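Beta-lactamase II (Erythrobacter litoralis, PDB 6V72) probably hydrolyses beta-lactam antibiotics to substituted beta-amino acids, as a zinc-dependent class B (metallo-beta-lactamase) enzyme of the periplasm. Local coordinates at residues G23-F27 against H37-L41; H118-E123 against R167-T171. Where two conformers were deposited one is given. Numbering follows the deposited sequence.

Contact 1: residues G23-F27 against H37-L41. With FMT (formic acid), chain J.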
ATOM      1  N   GLY A  23      12.214  26.822  10.956  1.00 22.79           N
ATOM      2  CA  GLY A  23      10.799  26.570  11.192  1.00 21.28           C
ATOM      3  C   GLY A  23      10.524  25.075  11.294  1.00 19.93           C
ATOM      4  O   GLY A  23      11.186  24.345  12.047  1.00 24.03           O
ATOM      5  N   GLU A  24       9.549  24.607  10.518  1.00 18.89           N
ATOM      6  CA  GLU A  24       9.198  23.190  10.463  1.00 19.55           C
ATOM      7  C   GLU A  24      10.025  22.405   9.451  1.00 16.96           C
ATOM      8  O   GLU A  24       9.759  21.214   9.247  1.00 18.23           O
ATOM      9  CB  GLU A  24       7.714  23.019  10.114  1.00 23.19           C
ATOM     10  CG  GLU A  24       6.722  23.617  11.099  1.00 30.78           C
ATOM     11  CD  GLU A  24       5.343  23.798  10.464  1.00 40.25           C
ATOM     12  OE1 GLU A  24       4.863  24.952  10.392  1.00 46.64           O
ATOM     13  OE2 GLU A  24       4.744  22.793  10.013  1.00 41.21           O
ATOM     14  N   VAL A  25      10.980  23.036   8.777  1.00 17.16           N
ATOM     15  CA  VAL A  25      11.717  22.377   7.699  1.00 15.61           C
ATOM     16  C   VAL A  25      13.059  21.902   8.221  1.00 15.84           C
ATOM     17  O   VAL A  25      13.759  22.628   8.939  1.00 18.68           O
ATOM     18  CB  VAL A  25      11.921  23.313   6.496  1.00 16.95           C
ATOM     19  CG1 VAL A  25      12.560  22.537   5.315  1.00 15.96           C
ATOM     20  CG2 VAL A  25      10.613  23.954   6.102  1.00 18.81           C
ATOM     21  N   SER A  26      13.422  20.681   7.861  1.00 15.09           N
ATOM     22  CA  SER A  26      14.750  20.146   8.136  1.00 16.12           C
ATOM     23  C   SER A  26      15.556  20.174   6.842  1.00 17.04           C
ATOM     24  O   SER A  26      15.130  19.603   5.834  1.00 19.12           O
ATOM     25  CB  SER A  26      14.647  18.716   8.663  1.00 17.82           C
ATOM     26  OG  SER A  26      14.034  18.689   9.941  1.00 22.24           O
ATOM     27  N   PHE A  27      16.716  20.816   6.862  1.00 16.75           N
ATOM     28  CA  PHE A  27      17.569  20.889   5.681  1.00 16.05           C
ATOM     29  C   PHE A  27      18.814  20.039   5.874  1.00 18.13           C
ATOM     30  O   PHE A  27      19.443  20.074   6.937  1.00 22.56           O
ATOM     31  CB  PHE A  27      17.990  22.330   5.383  1.00 20.10           C
ATOM     32  CG  PHE A  27      16.897  23.179   4.814  1.00 17.26           C
ATOM     33  CD1 PHE A  27      16.526  23.065   3.475  1.00 18.08           C
ATOM     34  CD2 PHE A  27      16.247  24.111   5.614  1.00 18.92           C
ATOM     35  CE1 PHE A  27      15.513  23.859   2.952  1.00 20.33           C
ATOM     36  CE2 PHE A  27      15.248  24.906   5.100  1.00 21.33           C
ATOM     37  CZ  PHE A  27      14.884  24.789   3.762  1.00 20.38           C
ATOM     38  N   HIS A  37      15.275  19.283   1.369  1.00 13.87           N
ATOM     39  CA  HIS A  37      14.319  19.753   2.357  1.00 12.48           C
ATOM     40  C   HIS A  37      13.432  18.597   2.782  1.00 12.44           C
ATOM     41  O   HIS A  37      12.968  17.813   1.944  1.00 13.43           O
ATOM     42  CB  HIS A  37      13.480  20.951   1.861  1.00 14.44           C
ATOM     43  CG  HIS A  37      12.636  20.713   0.630  1.00 13.43           C
ATOM     44  ND1 HIS A  37      11.380  20.138   0.684  1.00 13.48           N
ATOM     45  CD2 HIS A  37      12.824  21.083  -0.663  1.00 13.59           C
ATOM     46  CE1 HIS A  37      10.863  20.104  -0.532  1.00 13.71           C
ATOM     47  NE2 HIS A  37      11.713  20.682  -1.365  1.00 13.13           N
ATOM     48  N   THR A  38      13.191  18.500   4.084  1.00 14.21           N
ATOM     49  CA  THR A  38      12.324  17.470   4.642  1.00 12.61           C
ATOM     50  C   THR A  38      11.299  18.121   5.550  1.00 14.13           C
ATOM     51  O   THR A  38      11.652  18.942   6.409  1.00 15.07           O
ATOM     52  CB  THR A  38      13.126  16.423   5.423  1.00 14.45           C
ATOM     53  OG1 THR A  38      14.087  15.834   4.547  1.00 16.20           O
ATOM     54  CG2 THR A  38      12.212  15.316   5.988  1.00 15.53           C
ATOM     55  N   THR A  39      10.041  17.736   5.374  1.00 12.95           N
ATOM     56  CA  THR A  39       8.972  18.152   6.261  1.00 13.38           C
ATOM     57  C   THR A  39       8.138  16.940   6.645  1.00 13.90           C
ATOM     58  O   THR A  39       8.199  15.886   6.007  1.00 15.20           O
ATOM     59  CB  THR A  39       8.085  19.218   5.613  1.00 13.80           C
ATOM     60  OG1 THR A  39       7.661  18.777   4.310  1.00 14.19           O
ATOM     61  CG2 THR A  39       8.815  20.571   5.524  1.00 16.96           C
ATOM     62  N   TYR A  40       7.338  17.100   7.686  1.00 16.06           N
ATOM     63  CA  TYR A  40       6.634  15.964   8.260  1.00 17.92           C
ATOM     64  C   TYR A  40       5.148  16.245   8.354  1.00 19.01           C
ATOM     65  O   TYR A  40       4.705  17.383   8.561  1.00 21.94           O
ATOM     66  CB  TYR A  40       7.169  15.593   9.661  1.00 17.87           C
ATOM     67  CG  TYR A  40       8.611  15.175   9.618  1.00 17.78           C
ATOM     68  CD1 TYR A  40       9.633  16.119   9.710  1.00 18.91           C
ATOM     69  CD2 TYR A  40       8.965  13.842   9.435  1.00 19.22           C
ATOM     70  CE1 TYR A  40      10.959  15.740   9.648  1.00 20.71           C
ATOM     71  CE2 TYR A  40      10.292  13.453   9.375  1.00 20.66           C
ATOM     72  CZ  TYR A  40      11.285  14.407   9.481  1.00 21.71           C
ATOM     73  OH  TYR A  40      12.612  14.036   9.420  1.00 24.13           O
ATOM     74  N   LEU A  41       4.382  15.179   8.205  1.00 20.19           N
ATOM     75  CA  LEU A  41       2.946  15.254   8.358  1.00 23.65           C
ATOM     76  C   LEU A  41       2.518  14.136   9.287  1.00 25.99           C
ATOM     77  O   LEU A  41       2.955  12.994   9.126  1.00 27.26           O
ATOM     78  CB  LEU A  41       2.268  15.137   6.996  1.00 28.16           C
ATOM     79  CG  LEU A  41       0.758  15.179   7.070  1.00 33.81           C
ATOM     80  CD1 LEU A  41       0.362  16.636   7.201  1.00 38.54           C
ATOM     81  CD2 LEU A  41       0.199  14.601   5.802  1.00 35.69           C
TER
HETATM   82  C   FMT J 309      14.260  11.466   5.098  1.00 43.13           C
HETATM   83  O1  FMT J 309      13.210  11.060   4.613  1.00 41.59           O
HETATM   84  O2  FMT J 309      14.601  12.644   5.137  1.00 43.85           O
HETATM   85  O   HOH W   1       7.734  19.400   9.367  1.00 19.83           O
HETATM   86  O   HOH W   2      16.604  17.073   5.082  1.00 23.57           O

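Contact 2: residues H118-E123 against R167-T171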
ATOM      1  N   HIS A 118       5.035  17.801 -15.574  1.00 10.90           N
ATOM      2  CA  HIS A 118       4.638  16.997 -16.720  1.00  9.82           C
ATOM      3  C   HIS A 118       3.323  17.537 -17.292  1.00 10.51           C
ATOM      4  O   HIS A 118       2.417  17.883 -16.523  1.00 11.83           O
ATOM      5  CB  HIS A 118       4.478  15.536 -16.285  1.00 10.68           C
ATOM      6  CG  HIS A 118       4.294  14.589 -17.430  1.00 12.41           C
ATOM      7  ND1 HIS A 118       3.134  14.536 -18.178  1.00 14.65           N
ATOM      8  CD2 HIS A 118       5.136  13.668 -17.968  1.00 14.57           C
ATOM      9  CE1 HIS A 118       3.275  13.628 -19.129  1.00 16.44           C
ATOM     10  NE2 HIS A 118       4.475  13.083 -19.019  1.00 16.93           N
ATOM     11  N   PRO A 119       3.164  17.599 -18.626  1.00 12.87           N
ATOM     12  CA  PRO A 119       1.957  18.237 -19.192  1.00 16.23           C
ATOM     13  C   PRO A 119       0.661  17.560 -18.816  1.00 18.07           C
ATOM     14  O   PRO A 119      -0.394  18.214 -18.847  1.00 22.77           O
ATOM     15  CB  PRO A 119       2.178  18.163 -20.713  1.00 17.80           C
ATOM     16  CG  PRO A 119       3.325  17.257 -20.914  1.00 17.95           C
ATOM     17  CD  PRO A 119       4.146  17.262 -19.665  1.00 13.02           C
ATOM     18  N   LEU A 120       0.677  16.261 -18.515  1.00 17.43           N
ATOM     19  CA  LEU A 120      -0.583  15.585 -18.260  1.00 21.30           C
ATOM     20  C   LEU A 120      -0.840  15.411 -16.776  1.00 22.69           C
ATOM     21  O   LEU A 120      -1.890  14.884 -16.396  1.00 26.05           O
ATOM     22  CB  LEU A 120      -0.636  14.238 -19.002  1.00 26.22           C
ATOM     23  CG  LEU A 120      -0.520  14.323 -20.529  1.00 27.97           C
ATOM     24  CD1 LEU A 120      -0.682  12.939 -21.198  1.00 26.88           C
ATOM     25  CD2 LEU A 120      -1.517  15.361 -21.111  1.00 27.97           C
ATOM     26  N   SER A 121       0.066  15.872 -15.921  0.56 22.44           N
ATOM     27  CA  SER A 121      -0.170  15.767 -14.493  0.56 28.18           C
ATOM     28  C   SER A 121      -1.344  16.656 -14.105  0.56 30.10           C
ATOM     29  O   SER A 121      -1.483  17.773 -14.608  0.56 29.94           O
ATOM     30  CB  SER A 121       1.082  16.158 -13.712  0.56 31.36           C
ATOM     31  OG  SER A 121       1.430  17.501 -13.974  0.56 32.37           O
ATOM     32  N   ASN A 122      -2.200  16.137 -13.227  0.72 31.10           N
ATOM     33  CA  ASN A 122      -3.396  16.837 -12.742  0.72 35.81           C
ATOM     34  C   ASN A 122      -4.364  17.212 -13.866  0.72 35.35           C
ATOM     35  O   ASN A 122      -5.064  18.232 -13.789  0.72 37.07           O
ATOM     36  CB  ASN A 122      -3.026  18.072 -11.914  0.72 40.52           C
ATOM     37  CG  ASN A 122      -3.279  17.869 -10.433  0.72 45.22           C
ATOM     38  OD1 ASN A 122      -4.107  17.042 -10.040  0.72 48.22           O
ATOM     39  ND2 ASN A 122      -2.557  18.610  -9.602  0.72 46.83           N
ATOM     40  N   GLU A 123      -4.431  16.378 -14.895  1.00 35.95           N
ATOM     41  CA  GLU A 123      -5.435  16.505 -15.948  1.00 35.90           C
ATOM     42  C   GLU A 123      -6.843  16.717 -15.384  1.00 40.71           C
ATOM     43  O   GLU A 123      -7.600  17.574 -15.864  1.00 42.39           O
ATOM     44  CB  GLU A 123      -5.417  15.258 -16.849  1.00 34.16           C
ATOM     45  CG  GLU A 123      -5.079  15.550 -18.266  1.00 30.51           C
ATOM     46  CD  GLU A 123      -5.442  14.412 -19.197  1.00 24.56           C
ATOM     47  OE1 GLU A 123      -4.884  13.293 -19.068  1.00 23.46           O
ATOM     48  OE2 GLU A 123      -6.286  14.639 -20.087  1.00 24.91           O
ATOM     49  N   ARG A 167       0.710   7.886 -13.429  1.00 15.26           N
ATOM     50  CA  ARG A 167       0.931   7.828 -14.872  1.00 15.31           C
ATOM     51  C   ARG A 167       2.009   8.805 -15.306  1.00 16.41           C
ATOM     52  O   ARG A 167       2.782   8.531 -16.236  1.00 19.04           O
ATOM     53  CB  ARG A 167      -0.369   8.139 -15.625  1.00 17.42           C
ATOM     54  CG  ARG A 167      -0.272   7.922 -17.152  1.00 21.76           C
ATOM     55  CD  ARG A 167      -1.500   8.439 -17.909  1.00 24.66           C
ATOM     56  NE  ARG A 167      -1.636   9.882 -17.724  1.00 24.93           N
ATOM     57  CZ  ARG A 167      -2.727  10.593 -18.003  1.00 24.57           C
ATOM     58  NH1 ARG A 167      -3.806   9.997 -18.525  1.00 24.62           N
ATOM     59  NH2 ARG A 167      -2.725  11.908 -17.760  1.00 25.80           N
ATOM     60  N   ASP A 168       2.065   9.965 -14.663  1.00 15.50           N
ATOM     61  CA  ASP A 168       2.881  11.054 -15.174  1.00 17.48           C
ATOM     62  C   ASP A 168       4.026  11.421 -14.229  1.00 14.87           C
ATOM     63  O   ASP A 168       4.599  12.510 -14.355  1.00 17.67           O
ATOM     64  CB  ASP A 168       1.987  12.259 -15.462  1.00 20.03           C
ATOM     65  CG  ASP A 168       0.798  11.910 -16.399  1.00 24.06           C
ATOM     66  OD1 ASP A 168       1.007  11.287 -17.477  1.00 25.42           O
ATOM     67  OD2 ASP A 168      -0.357  12.244 -16.043  1.00 28.55           O
ATOM     68  N   ASN A 169       4.404  10.530 -13.308  1.00 12.63           N
ATOM     69  CA  ASN A 169       5.519  10.845 -12.415  1.00 12.02           C
ATOM     70  C   ASN A 169       6.811  11.086 -13.188  1.00 12.64           C
ATOM     71  O   ASN A 169       7.085  10.423 -14.190  1.00 12.92           O
ATOM     72  CB  ASN A 169       5.706   9.734 -11.352  1.00 12.41           C
ATOM     73  CG  ASN A 169       5.784   8.305 -11.906  1.00 24.44           C
ATOM     74  OD1 ASN A 169       6.147   8.063 -13.065  1.00 31.77           O
ATOM     75  ND2 ASN A 169       5.492   7.359 -11.045  1.00 27.15           N
ATOM     76  N   ILE A 170       7.602  12.071 -12.735  1.00 10.89           N
ATOM     77  CA  ILE A 170       8.895  12.346 -13.353  1.00 10.04           C
ATOM     78  C   ILE A 170      10.005  12.279 -12.306  1.00 11.09           C
ATOM     79  O   ILE A 170       9.765  12.180 -11.105  1.00 13.37           O
ATOM     80  CB  ILE A 170       8.922  13.695 -14.104  1.00 10.00           C
ATOM     81  CG1 ILE A 170       8.723  14.863 -13.127  1.00 10.73           C
ATOM     82  CG2 ILE A 170       7.859  13.710 -15.225  1.00 12.77           C
ATOM     83  CD1 ILE A 170       8.913  16.254 -13.802  1.00 13.47           C
ATOM     84  N   THR A 171      11.244  12.305 -12.795  1.00 10.28           N
ATOM     85  CA  THR A 171      12.434  12.196 -11.957  1.00 11.35           C
ATOM     86  C   THR A 171      13.430  13.269 -12.375  1.00 11.98           C
ATOM     87  O   THR A 171      13.332  13.844 -13.466  1.00 13.12           O
ATOM     88  CB  THR A 171      13.080  10.811 -12.081  1.00 13.35           C
ATOM     89  OG1 THR A 171      13.534  10.620 -13.428  1.00 13.64           O
ATOM     90  CG2 THR A 171      12.077   9.707 -11.718  1.00 15.62           C
TER

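Contact 1: residues G23-F27 against H37-L41
These two strands form an antiparallel beta hairpin near one end of the large sheet of the metallo-beta-lactamase fold. Ser-26 and Thr-38 are the hydrogen-bonded pair: Ser-26 N donates to Thr-38 O at 2.9 Å, and Thr-38 N to Ser-26 O at 2.8 Å. One step on, Phe-27 and His-37 make a non-hydrogen-bonded pair. Towards Glu-24 direct pairing gives way to water, which donates to Glu-24 O and accepts from Tyr-40 N, so the loop before strand 25-29 stays linked to strand 34-41. On the face of Phe-27 and His-37 the carbons pack: Val-25 CG2 meets Thr-39 CG2 at 3.9 Å and Phe-27 CE1 meets His-37 CB at 3.7 Å. Helix 71-84 covers Val-25, His-37 and Thr-39, its Trp-80 stacks on the Phe-27 ring, and His-37 NE2 is hydrogen-bonded to Val-65 O. On the other face, Ser-26 OG and Tyr-40 OH both hydrogen-bond Glu-14, near the N-terminal helix's end. A second water bridges the strands, 3.0 Å from Ser-26 O and 2.9 Å from Thr-38 OG1.

Contact 2: residues H118-E123 against R167-T171
Arg-167 is the hub of a salt-bridge network that ties the two loops together. Its NH2 donates to Glu-123 OE1 at 2.9 Å across the contact and also to Asp-168 OD2 at 2.9 Å within its own segment, while Arg-167 NE reaches Asp-168 OD1 at 3.0 Å. The opposing loop is shaped by a type I turn from His-118 to Ser-121, in which Leu-120 N donates to His-118 ND1 at 3.0 Å and Ser-121 OG to His-118 O at 2.8 Å. With ND1 so engaged, the imidazole offers a face to Asp-168, whose CB makes a CH-pi contact 3.9 Å from the ring centroid. Further out, Leu-120 CD1 lies over a face of the guanidinium, and Ile-170 CG2 approaches the ring edge at His-118 CD2, 3.9 Å away. The contact ties a loop after strand 114-117 to one before strand 171-174, joining the two sheets of the metallo-beta-lactamase fold, with Ile-170 packed on Ile-137 and Phe-139 of strand 135-139 and Tyr-160 edge-to-face with His-118.

The two contacts lie on opposite sides of the chain's centre, their own centres 25 Å apart, and share no strand. Contact 1 is mostly buried and stays within one sheet, joining strands 25-29 and 34-41, neighbours in sequence. Contact 2 is partly exposed and joins loops more than forty residues apart, one connecting strands of the large sheet, the other strands of the four-stranded sheet. Their chemistry differs accordingly: backbone hydrogen bonds and bridging waters hold the hairpin, whereas side-chain charges and an imidazole face hold the loops. Both come close to residues that bind zinc in this protein, though none is bound in this chain: between side chains, Ser-121 is about 7 Å from His-96, Thr-39 about 8 Å from His-226.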